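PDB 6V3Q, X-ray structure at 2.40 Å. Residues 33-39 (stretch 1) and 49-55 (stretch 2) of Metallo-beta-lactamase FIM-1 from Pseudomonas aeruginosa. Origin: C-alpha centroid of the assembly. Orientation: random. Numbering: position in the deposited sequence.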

# COMPACT_ATOMS: atom_id res chain seq x y z
N HIS A 33 -2.55 0.61 -1.80
CA HIS A 33 -2.41 -0.35 -2.89
C HIS A 33 -1.00 -0.91 -2.87
O HIS A 33 -0.06 -0.24 -2.46
N VAL A 34 -0.87 -2.16 -3.32
CA VAL A 34 0.42 -2.80 -3.51
C VAL A 34 0.54 -3.17 -4.98
O VAL A 34 -0.36 -3.83 -5.52
N PRO A 35 1.60 -2.77 -5.68
CA PRO A 35 1.71 -3.07 -7.11
C PRO A 35 2.37 -4.42 -7.37
O PRO A 35 3.07 -4.98 -6.54
N SER A 36 2.11 -4.93 -8.58
CA SER A 36 2.75 -6.14 -9.07
C SER A 36 3.02 -5.99 -10.55
O SER A 36 2.17 -5.50 -11.30
N ASN A 37 4.21 -6.40 -10.98
CA ASN A 37 4.64 -6.25 -12.36
C ASN A 37 4.55 -7.58 -13.09
O ASN A 37 4.74 -8.65 -12.51
N GLY A 38 4.24 -7.50 -14.38
CA GLY A 38 4.33 -8.63 -15.28
C GLY A 38 4.79 -8.15 -16.64
O GLY A 38 5.03 -6.96 -16.82
N LEU A 39 4.91 -9.05 -17.61
CA LEU A 39 5.36 -8.67 -18.94
C LEU A 39 4.36 -9.15 -19.99
O LEU A 39 3.69 -10.17 -19.82
N LEU A 49 2.30 -13.67 -22.29
CA LEU A 49 2.05 -13.04 -21.01
C LEU A 49 2.92 -13.69 -19.95
O LEU A 49 2.91 -14.92 -19.79
N VAL A 50 3.69 -12.88 -19.23
CA VAL A 50 4.44 -13.34 -18.07
C VAL A 50 3.72 -12.82 -16.84
O VAL A 50 3.66 -11.61 -16.61
N ASP A 51 3.13 -13.74 -16.07
CA ASP A 51 2.41 -13.44 -14.83
C ASP A 51 1.09 -12.71 -15.06
O ASP A 51 0.98 -11.83 -15.92
N THR A 52 0.08 -13.08 -14.27
CA THR A 52 -1.23 -12.46 -14.33
C THR A 52 -1.25 -11.21 -13.45
O THR A 52 -0.23 -10.80 -12.90
N ALA A 53 -2.42 -10.61 -13.31
CA ALA A 53 -2.64 -9.57 -12.32
C ALA A 53 -3.05 -10.23 -11.01
O ALA A 53 -2.88 -11.44 -10.82
N TRP A 54 -3.63 -9.45 -10.09
CA TRP A 54 -3.98 -10.01 -8.78
C TRP A 54 -5.21 -10.90 -8.85
O TRP A 54 -5.29 -11.89 -8.11
N ASP A 55 -6.17 -10.58 -9.71
CA ASP A 55 -7.42 -11.33 -9.78
C ASP A 55 -7.84 -11.49 -11.24
O ASP A 55 -7.18 -11.00 -12.15

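Two side-chain clusters hold these stretches together, one at each end of a nearly antiparallel pairing, with a water-mediated link between them. W54 and L39 cover the most surface, and V50 follows.

At the strand end, L39 and V50 form an antiparallel hydrogen-bonded pair: L39 N donates to V50 O at 3.0 Å, and V50 N donates to L39 O at 2.8 Å and almost straight. Such pairing puts both side chains on the same face of the sheet, so L39 (chi1 m, chi2 t) and V50 (chi1 t) sit side by side, L39 CB to V50 CB 3.9 Å. L49 starts its side chain away from stretch 1, yet with chi1 t and chi2 p its end returns, bringing L49 CD1 to 3.4 Å from L39 O.

One step back, the strands crowd. G38 CA lies 3.3 Å from V50 O, and a CB on G38 would fall about 2.6 Å from that same oxygen, a clash; glycine is what the close approach accommodates here. Beyond it the chains diverge, with S36 CA and A53 CA 7.2 Å apart.

Large and small side chains then fill the widening gap. The CA-to-CB bond of W54 points sideways, but chi1 m and chi2 near 92° carry the indole to stretch 1. There W54 CZ2 packs 3.7 Å from V34 CG2, with V34 in rotamer m, and P35 O lies at the ring edge, 4.0 Å from W54 CZ2. S36 points toward stretch 2 in rotamer t, placing S36 CB 3.5 Å from W54 NE1, whose hydrogen bond is made elsewhere in the structure.

The S36 hydroxyl also reaches a water: S36 OG is 2.6 Å from water 1, which donates to T52 O at 2.8 Å. Where the backbones have separated, solvent thus supplies a polar bridge.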

# COMPACT_ATOMS: atom_id res chain seq x y z
CB HIS A 33 -2.70 0.30 -4.26
CG HIS A 33 -4.12 0.73 -4.45
ND1 HIS A 33 -4.58 1.98 -4.07
CD2 HIS A 33 -5.19 0.09 -4.99
CE1 HIS A 33 -5.86 2.08 -4.37
NE2 HIS A 33 -6.26 0.95 -4.92
CB VAL A 34 0.61 -4.04 -2.62
CG1 VAL A 34 0.71 -3.64 -1.16
CG2 VAL A 34 -0.51 -5.05 -2.80
CB PRO A 35 2.60 -1.93 -7.62
CG PRO A 35 3.49 -1.63 -6.47
CD PRO A 35 2.66 -1.85 -5.23
CB SER A 36 1.88 -7.38 -8.82
OG SER A 36 2.56 -8.56 -9.19
CB ASN A 37 6.07 -5.72 -12.45
CG ASN A 37 6.25 -4.40 -11.73
OD1 ASN A 37 5.34 -3.57 -11.70
ND2 ASN A 37 7.42 -4.20 -11.15
CB LEU A 39 6.74 -9.25 -19.28
CG LEU A 39 7.98 -8.73 -18.54
CD1 LEU A 39 9.21 -9.51 -18.98
CD2 LEU A 39 8.18 -7.24 -18.79
CB LEU A 49 0.58 -13.13 -20.62
CG LEU A 49 0.22 -12.59 -19.23
CD1 LEU A 49 0.49 -11.10 -19.14
CD2 LEU A 49 -1.23 -12.90 -18.87
CB VAL A 50 5.90 -12.87 -18.12
CG1 VAL A 50 6.67 -13.39 -16.92
CG2 VAL A 50 6.55 -13.31 -19.42
CB ASP A 51 3.29 -12.63 -13.89
CG ASP A 51 4.39 -13.46 -13.27
OD1 ASP A 51 4.24 -14.70 -13.22
OD2 ASP A 51 5.40 -12.88 -12.82
CB THR A 52 -2.31 -13.44 -13.89
OG1 THR A 52 -2.20 -13.65 -12.47
CG2 THR A 52 -2.13 -14.78 -14.58
CB ALA A 53 -3.67 -8.56 -12.82
CB TRP A 54 -4.19 -8.88 -7.78
CG TRP A 54 -2.94 -8.14 -7.42
CD1 TRP A 54 -2.46 -7.01 -8.02
CD2 TRP A 54 -2.00 -8.47 -6.39
NE1 TRP A 54 -1.28 -6.62 -7.43
CE2 TRP A 54 -0.98 -7.50 -6.42
CE3 TRP A 54 -1.93 -9.49 -5.44
CZ2 TRP A 54 0.10 -7.52 -5.54
CZ3 TRP A 54 -0.85 -9.52 -4.56
CH2 TRP A 54 0.15 -8.54 -4.62
CB ASP A 55 -8.52 -10.66 -8.94
CG ASP A 55 -8.78 -9.22 -9.35
OD1 ASP A 55 -8.32 -8.80 -10.44
OD2 ASP A 55 -9.45 -8.50 -8.59
O HOH W 1 1.69 -9.24 -11.51